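Local structure of peptidoglycan D,D-transpeptidase PbpA (Mycobacterium tuberculosis, 3UN7) at residues A135-P138 against S139-K142; A314-P317 against L318-A321; I113-A116 against G117-M121. The protein probably catalyses the D,D-transpeptidation that cross-links peptidoglycan in the mycobacterial cell wall, and is probably required for regulating cell length. All coordinates share one frame; numbering follows the deposited sequence.

Contact 1: A135-P138 against S139-K142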
loop_
_atom_site.group_PDB
_atom_site.type_symbol
_atom_site.label_atom_id
_atom_site.label_comp_id
_atom_site.label_asym_id
_atom_site.label_seq_id
_atom_site.Cartn_x
_atom_site.Cartn_y
_atom_site.Cartn_z
ATOM N N ALA A 135 4.085 2.832 3.170
ATOM C CA ALA A 135 4.224 4.144 3.758
ATOM C C ALA A 135 4.588 5.133 2.657
ATOM O O ALA A 135 5.437 4.866 1.801
ATOM C CB ALA A 135 5.271 4.143 4.888
ATOM N N LEU A 136 3.905 6.266 2.680
ATOM C CA LEU A 136 4.070 7.303 1.667
ATOM C C LEU A 136 4.328 8.617 2.368
ATOM O O LEU A 136 3.861 8.839 3.493
ATOM C CB LEU A 136 2.800 7.442 0.811
ATOM C CG LEU A 136 2.298 6.223 0.019
ATOM C CD1 LEU A 136 1.012 6.565 -0.727
ATOM C CD2 LEU A 136 3.369 5.727 -0.978
ATOM N N GLU A 137 5.068 9.491 1.706
ATOM C CA GLU A 137 5.224 10.865 2.179
ATOM C C GLU A 137 4.193 11.699 1.441
ATOM O O GLU A 137 4.317 11.875 0.231
ATOM C CB GLU A 137 6.625 11.372 1.849
ATOM C CG GLU A 137 6.904 12.783 2.358
ATOM C CD GLU A 137 8.378 13.088 2.293
ATOM O OE1 GLU A 137 8.889 13.291 1.180
ATOM O OE2 GLU A 137 9.032 13.099 3.353
ATOM N N PRO A 138 3.174 12.221 2.156
ATOM C CA PRO A 138 2.042 12.797 1.441
ATOM C C PRO A 138 2.344 14.029 0.578
ATOM O O PRO A 138 1.726 14.174 -0.472
ATOM C CB PRO A 138 1.026 13.089 2.558
ATOM C CG PRO A 138 1.457 12.208 3.715
ATOM C CD PRO A 138 2.959 12.273 3.617
ATOM N N SER A 139 3.308 14.864 0.988
ATOM C CA SER A 139 3.621 16.100 0.278
ATOM C C SER A 139 4.463 15.880 -0.984
ATOM O O SER A 139 4.580 16.776 -1.823
ATOM C CB SER A 139 4.343 17.081 1.209
ATOM O OG SER A 139 5.604 16.573 1.614
ATOM N N THR A 140 5.058 14.696 -1.120
ATOM C CA THR A 140 5.944 14.441 -2.244
ATOM C C THR A 140 5.556 13.242 -3.078
ATOM O O THR A 140 5.879 13.210 -4.257
ATOM C CB THR A 140 7.401 14.222 -1.786
ATOM O OG1 THR A 140 7.442 13.075 -0.933
ATOM C CG2 THR A 140 7.934 15.432 -1.052
ATOM N N GLY A 141 4.885 12.256 -2.474
ATOM C CA GLY A 141 4.676 10.961 -3.136
ATOM C C GLY A 141 5.797 9.933 -3.003
ATOM O O GLY A 141 5.716 8.837 -3.567
ATOM N N LYS A 142 6.850 10.261 -2.260
ATOM C CA LYS A 142 7.899 9.291 -1.980
ATOM C C LYS A 142 7.333 8.050 -1.343
ATOM O O LYS A 142 6.537 8.150 -0.402
ATOM C CB LYS A 142 8.939 9.857 -1.021
ATOM C CG LYS A 142 9.965 10.709 -1.657
ATOM C CD LYS A 142 11.074 10.966 -0.654
ATOM C CE LYS A 142 11.711 12.306 -0.911
ATOM N NZ LYS A 142 12.827 12.582 0.043
#
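Glu137 and Lys142 pair at the base of a tight beta hairpin that joins strand 131-136 to strand 143-149, neighbours in the antiparallel sheet of the transpeptidase domain. Glu137 N donates to Lys142 O over 2.9 Å. Glu137 O accepts twice: from Gly141 N at 2.8 Å and from Thr140 N at 3.2 Å. Glu137 O thus gathers two consecutive amides of the turn.

The Glu137 side chain runs over Thr140 because CG stands anti to the backbone N (chi1 -178°) and the chain stays extended. CB lies 3.4 Å from Thr140 OG1; CG approaches that same hydroxyl and, more distantly, Ser139 OG. CD carries OE1 to Thr140 OG1, whose 2.6 Å hydrogen bond uses the carboxylate's anti lone pair, while Thr140 CG2 also rests against OE1. The extended Lys142 chain runs alongside OE1, closest at CE (3.6 Å), and NZ lies farther off at 4.2 Å, too long for a salt bridge. Gly141 has a positive phi of 85°, a backbone region readily open to glycine. An ST turn completes the bend: Lys142 N donates to Thr140 OG1 at 3.2 Å, almost straight (169°).

Contact 2: A314-P317 against L318-A321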
loop_
_atom_site.group_PDB
_atom_site.type_symbol
_atom_site.label_atom_id
_atom_site.label_comp_id
_atom_site.label_asym_id
_atom_site.label_seq_id
_atom_site.Cartn_x
_atom_site.Cartn_y
_atom_site.Cartn_z
ATOM N N ALA A 314 -12.076 -3.324 -5.208
ATOM C CA ALA A 314 -10.799 -4.006 -5.000
ATOM C C ALA A 314 -9.665 -2.994 -5.149
ATOM O O ALA A 314 -9.578 -2.301 -6.161
ATOM C CB ALA A 314 -10.645 -5.167 -5.984
ATOM N N LEU A 315 -8.830 -2.895 -4.114
ATOM C CA LEU A 315 -7.766 -1.897 -4.044
ATOM C C LEU A 315 -6.450 -2.574 -3.700
ATOM O O LEU A 315 -6.424 -3.547 -2.942
ATOM C CB LEU A 315 -8.079 -0.893 -2.927
ATOM C CG LEU A 315 -8.871 0.405 -3.132
ATOM C CD1 LEU A 315 -10.274 0.171 -3.584
ATOM C CD2 LEU A 315 -8.875 1.192 -1.833
ATOM N N THR A 316 -5.351 -2.049 -4.233
ATOM C CA THR A 316 -4.028 -2.450 -3.769
ATOM C C THR A 316 -3.817 -1.760 -2.435
ATOM O O THR A 316 -4.443 -0.739 -2.171
ATOM C CB THR A 316 -2.907 -2.022 -4.728
ATOM O OG1 THR A 316 -2.882 -0.596 -4.842
ATOM C CG2 THR A 316 -3.090 -2.652 -6.128
ATOM N N PRO A 317 -2.988 -2.339 -1.554
ATOM C CA PRO A 317 -2.549 -1.595 -0.368
ATOM C C PRO A 317 -1.939 -0.215 -0.688
ATOM O O PRO A 317 -2.206 0.741 0.025
ATOM C CB PRO A 317 -1.535 -2.536 0.279
ATOM C CG PRO A 317 -2.083 -3.934 -0.099
ATOM C CD PRO A 317 -2.514 -3.738 -1.541
ATOM N N LEU A 318 -1.149 -0.108 -1.755
ATOM C CA LEU A 318 -0.657 1.203 -2.181
ATOM C C LEU A 318 -1.782 2.213 -2.477
ATOM O O LEU A 318 -1.682 3.383 -2.090
ATOM C CB LEU A 318 0.261 1.068 -3.396
ATOM C CG LEU A 318 0.760 2.368 -4.032
ATOM C CD1 LEU A 318 1.660 3.129 -3.077
ATOM C CD2 LEU A 318 1.482 2.117 -5.379
ATOM N N ALA A 319 -2.826 1.778 -3.192
ATOM C CA ALA A 319 -3.983 2.655 -3.464
ATOM C C ALA A 319 -4.679 3.107 -2.165
ATOM O O ALA A 319 -5.090 4.262 -2.047
ATOM C CB ALA A 319 -4.972 1.972 -4.417
ATOM N N ASN A 320 -4.799 2.211 -1.182
ATOM C CA ASN A 320 -5.380 2.617 0.102
ATOM C C ASN A 320 -4.460 3.597 0.859
ATOM O O ASN A 320 -4.957 4.551 1.447
ATOM C CB ASN A 320 -5.805 1.414 0.962
ATOM C CG ASN A 320 -7.252 1.533 1.487
ATOM O OD1 ASN A 320 -7.895 2.573 1.355
ATOM N ND2 ASN A 320 -7.752 0.459 2.102
ATOM N N ALA A 321 -3.140 3.389 0.836
ATOM C CA ALA A 321 -2.188 4.380 1.399
ATOM C C ALA A 321 -2.331 5.721 0.701
ATOM O O ALA A 321 -2.243 6.768 1.347
ATOM C CB ALA A 321 -0.720 3.899 1.300
#
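A chi1 of 61° places Thr316 OG1 between its own backbone N and carbonyl carbon, directed at the amide of Ala319. Thr316 is the N-cap of helix 317-328: OG1 accepts from Ala319 N at 2.9 Å with an N-H...O angle of 159°, so the hydroxyl serves an amide of the first turn. It also lies 3.3 Å from Ala319 CB. Regular helical bonding starts at once, Asn320 N donating to Thr316 O at 3.1 Å and Ala321 N to Pro317 O at 2.9 Å.

The Asn320 side chain departs from a staggered torsion (chi1 -129°) and meets Leu315 at about a right angle. Leu315 CD2 touches the amide at OD1 (3.6 Å) and at CG (3.7 Å), an apolar flank for a polar group whose ND2 is hydrogen-bonded to Thr194 OG1. That bond ties the helix start to the residue after Ser193, the probable acyl-ester nucleophile, whose side chain is about 9 Å from that of Asn320.

Around this buried cap, Leu318 and Ala321 pack on strand 131-136, Pro317 reaches Ala132 of the same strand, and Asn320 leans on Trp413 and Ile415 of strand 411-418.

Contact 3: I113-A116 against G117-M121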
loop_
_atom_site.group_PDB
_atom_site.type_symbol
_atom_site.label_atom_id
_atom_site.label_comp_id
_atom_site.label_asym_id
_atom_site.label_seq_id
_atom_site.Cartn_x
_atom_site.Cartn_y
_atom_site.Cartn_z
ATOM N N ILE A 113 11.867 2.690 8.381
ATOM C CA ILE A 113 10.433 2.492 8.209
ATOM C C ILE A 113 10.153 1.094 7.635
ATOM O O ILE A 113 9.332 0.362 8.168
ATOM C CB ILE A 113 9.795 3.614 7.355
ATOM C CG1 ILE A 113 10.160 4.985 7.950
ATOM C CG2 ILE A 113 8.250 3.468 7.286
ATOM C CD1 ILE A 113 9.645 6.169 7.124
ATOM N N GLN A 114 10.863 0.724 6.572
ATOM C CA GLN A 114 10.724 -0.607 5.966
ATOM C C GLN A 114 10.915 -1.720 7.017
ATOM O O GLN A 114 10.117 -2.660 7.083
ATOM C CB GLN A 114 11.738 -0.771 4.832
ATOM C CG GLN A 114 11.618 -2.092 4.082
ATOM C CD GLN A 114 10.670 -2.009 2.904
ATOM O OE1 GLN A 114 10.108 -0.957 2.632
ATOM N NE2 GLN A 114 10.503 -3.122 2.186
ATOM N N GLN A 115 11.986 -1.605 7.808
ATOM C CA GLN A 115 12.318 -2.573 8.850
ATOM C C GLN A 115 11.237 -2.639 9.923
ATOM O O GLN A 115 10.856 -3.734 10.327
ATOM C CB GLN A 115 13.693 -2.290 9.475
ATOM C CG GLN A 115 14.262 -3.449 10.330
ATOM C CD GLN A 115 14.635 -4.660 9.484
ATOM O OE1 GLN A 115 15.341 -4.526 8.489
ATOM N NE2 GLN A 115 14.140 -5.845 9.866
ATOM N N ALA A 116 10.707 -1.484 10.343
ATOM C CA ALA A 116 9.612 -1.469 11.318
ATOM C C ALA A 116 8.351 -2.139 10.784
ATOM O O ALA A 116 7.696 -2.883 11.496
ATOM C CB ALA A 116 9.308 -0.048 11.771
ATOM N N GLY A 117 8.009 -1.877 9.525
ATOM C CA GLY A 117 6.829 -2.503 8.928
ATOM C C GLY A 117 7.011 -4.006 8.864
ATOM O O GLY A 117 6.130 -4.769 9.277
ATOM N N TRP A 118 8.161 -4.424 8.334
ATOM C CA TRP A 118 8.524 -5.832 8.269
ATOM C C TRP A 118 8.460 -6.471 9.647
ATOM O O TRP A 118 7.786 -7.492 9.816
ATOM C CB TRP A 118 9.934 -6.040 7.685
ATOM C CG TRP A 118 10.366 -7.492 7.739
ATOM C CD1 TRP A 118 11.243 -8.059 8.623
ATOM C CD2 TRP A 118 9.913 -8.557 6.889
ATOM N NE1 TRP A 118 11.375 -9.405 8.363
ATOM C CE2 TRP A 118 10.576 -9.733 7.301
ATOM C CE3 TRP A 118 9.017 -8.630 5.817
ATOM C CZ2 TRP A 118 10.366 -10.971 6.681
ATOM C CZ3 TRP A 118 8.813 -9.866 5.197
ATOM C CH2 TRP A 118 9.482 -11.011 5.631
ATOM N N ASP A 119 9.172 -5.890 10.619
ATOM C CA ASP A 119 9.229 -6.477 11.959
ATOM C C ASP A 119 7.827 -6.594 12.540
ATOM O O ASP A 119 7.470 -7.626 13.118
ATOM C CB ASP A 119 10.097 -5.651 12.912
ATOM C CG ASP A 119 11.582 -5.725 12.595
ATOM O OD1 ASP A 119 11.994 -6.618 11.821
ATOM O OD2 ASP A 119 12.340 -4.886 13.149
ATOM N N ALA A 120 7.034 -5.531 12.405
ATOM C CA ALA A 120 5.665 -5.535 12.934
ATOM C C ALA A 120 4.801 -6.618 12.281
ATOM O O ALA A 120 4.031 -7.295 12.963
ATOM C CB ALA A 120 5.024 -4.175 12.786
ATOM N N MET A 121 4.946 -6.795 10.969
ATOM C CA MET A 121 4.232 -7.848 10.248
ATOM C C MET A 121 4.682 -9.242 10.688
ATOM O O MET A 121 3.870 -10.170 10.760
ATOM C CB MET A 121 4.410 -7.687 8.731
ATOM C CG MET A 121 3.590 -6.544 8.115
ATOM S SD MET A 121 1.793 -6.769 8.250
ATOM C CE MET A 121 1.519 -7.950 6.938
#
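Gly117 N donates to Ile113 O at 2.9 Å, the first of five successive i+4 to i bonds that define this part of helix 111-123. At Trp118 the amide bonds to Gln114 O, also over 2.9 Å, and CB rests 3.4 Å from that oxygen. With CG anti to its own N, the indole swings away from the preceding turn toward Glu53 and Val54 of helix 52-59; its CD1 remains 3.9 Å from Gln115 NE2, which approaches the ring obliquely.

Asp119 carries the main side-chain interaction. Its N bonds to Gln115 O at 2.8 Å, and its carboxylate takes a second bond from the same residue: Gln115 NE2 donates to Asp119 OD1 at 3.0 Å, with an angle of 155° at the hydrogen. The acceptor lies close to the Gln115 amide plane, yet the donor comes from above the carboxylate, the two planes standing 51° apart. A bend at chi2 of Gln115 (68°) turns the amide forward along the helix, toward Asp119, with CG, placed anti to the backbone N by chi1, near OD2. Ala120 then bonds to Ala116 O at 2.9 Å, its CB packing on Ile449 of helix 446-458, and Met121 N continues the pattern onto Gly117 O.

Gln115 OE1 accepts from Asn51 ND2, so both ends of the amide are engaged, and the carboxylate partner fits NE2 on that side. The neutral N-H donor would be expected to help stabilise Asp119 in its charged form.

How the contacts relate
From the N terminus, contact 3 comes first, spanning successive turns of helix 111-123 and closing no loop beyond them. The chain next enters strand 131-136, and contact 1 closes the hairpin that returns it into strand 143-149. Contact 2 follows far downstream, at the start of helix 317-328. The three lie in series, neither nesting nor crossing. In space, contact 1 is the intermediary: Ala135 CB meets Ile113 CG2 at 3.9 Å, while Leu136 CD2 meets Leu318 CD1 at 3.8 Å. Contacts 2 and 3 do not touch, their nearest atoms being about 9 Å apart. Strand 131-136 thus links the two helices.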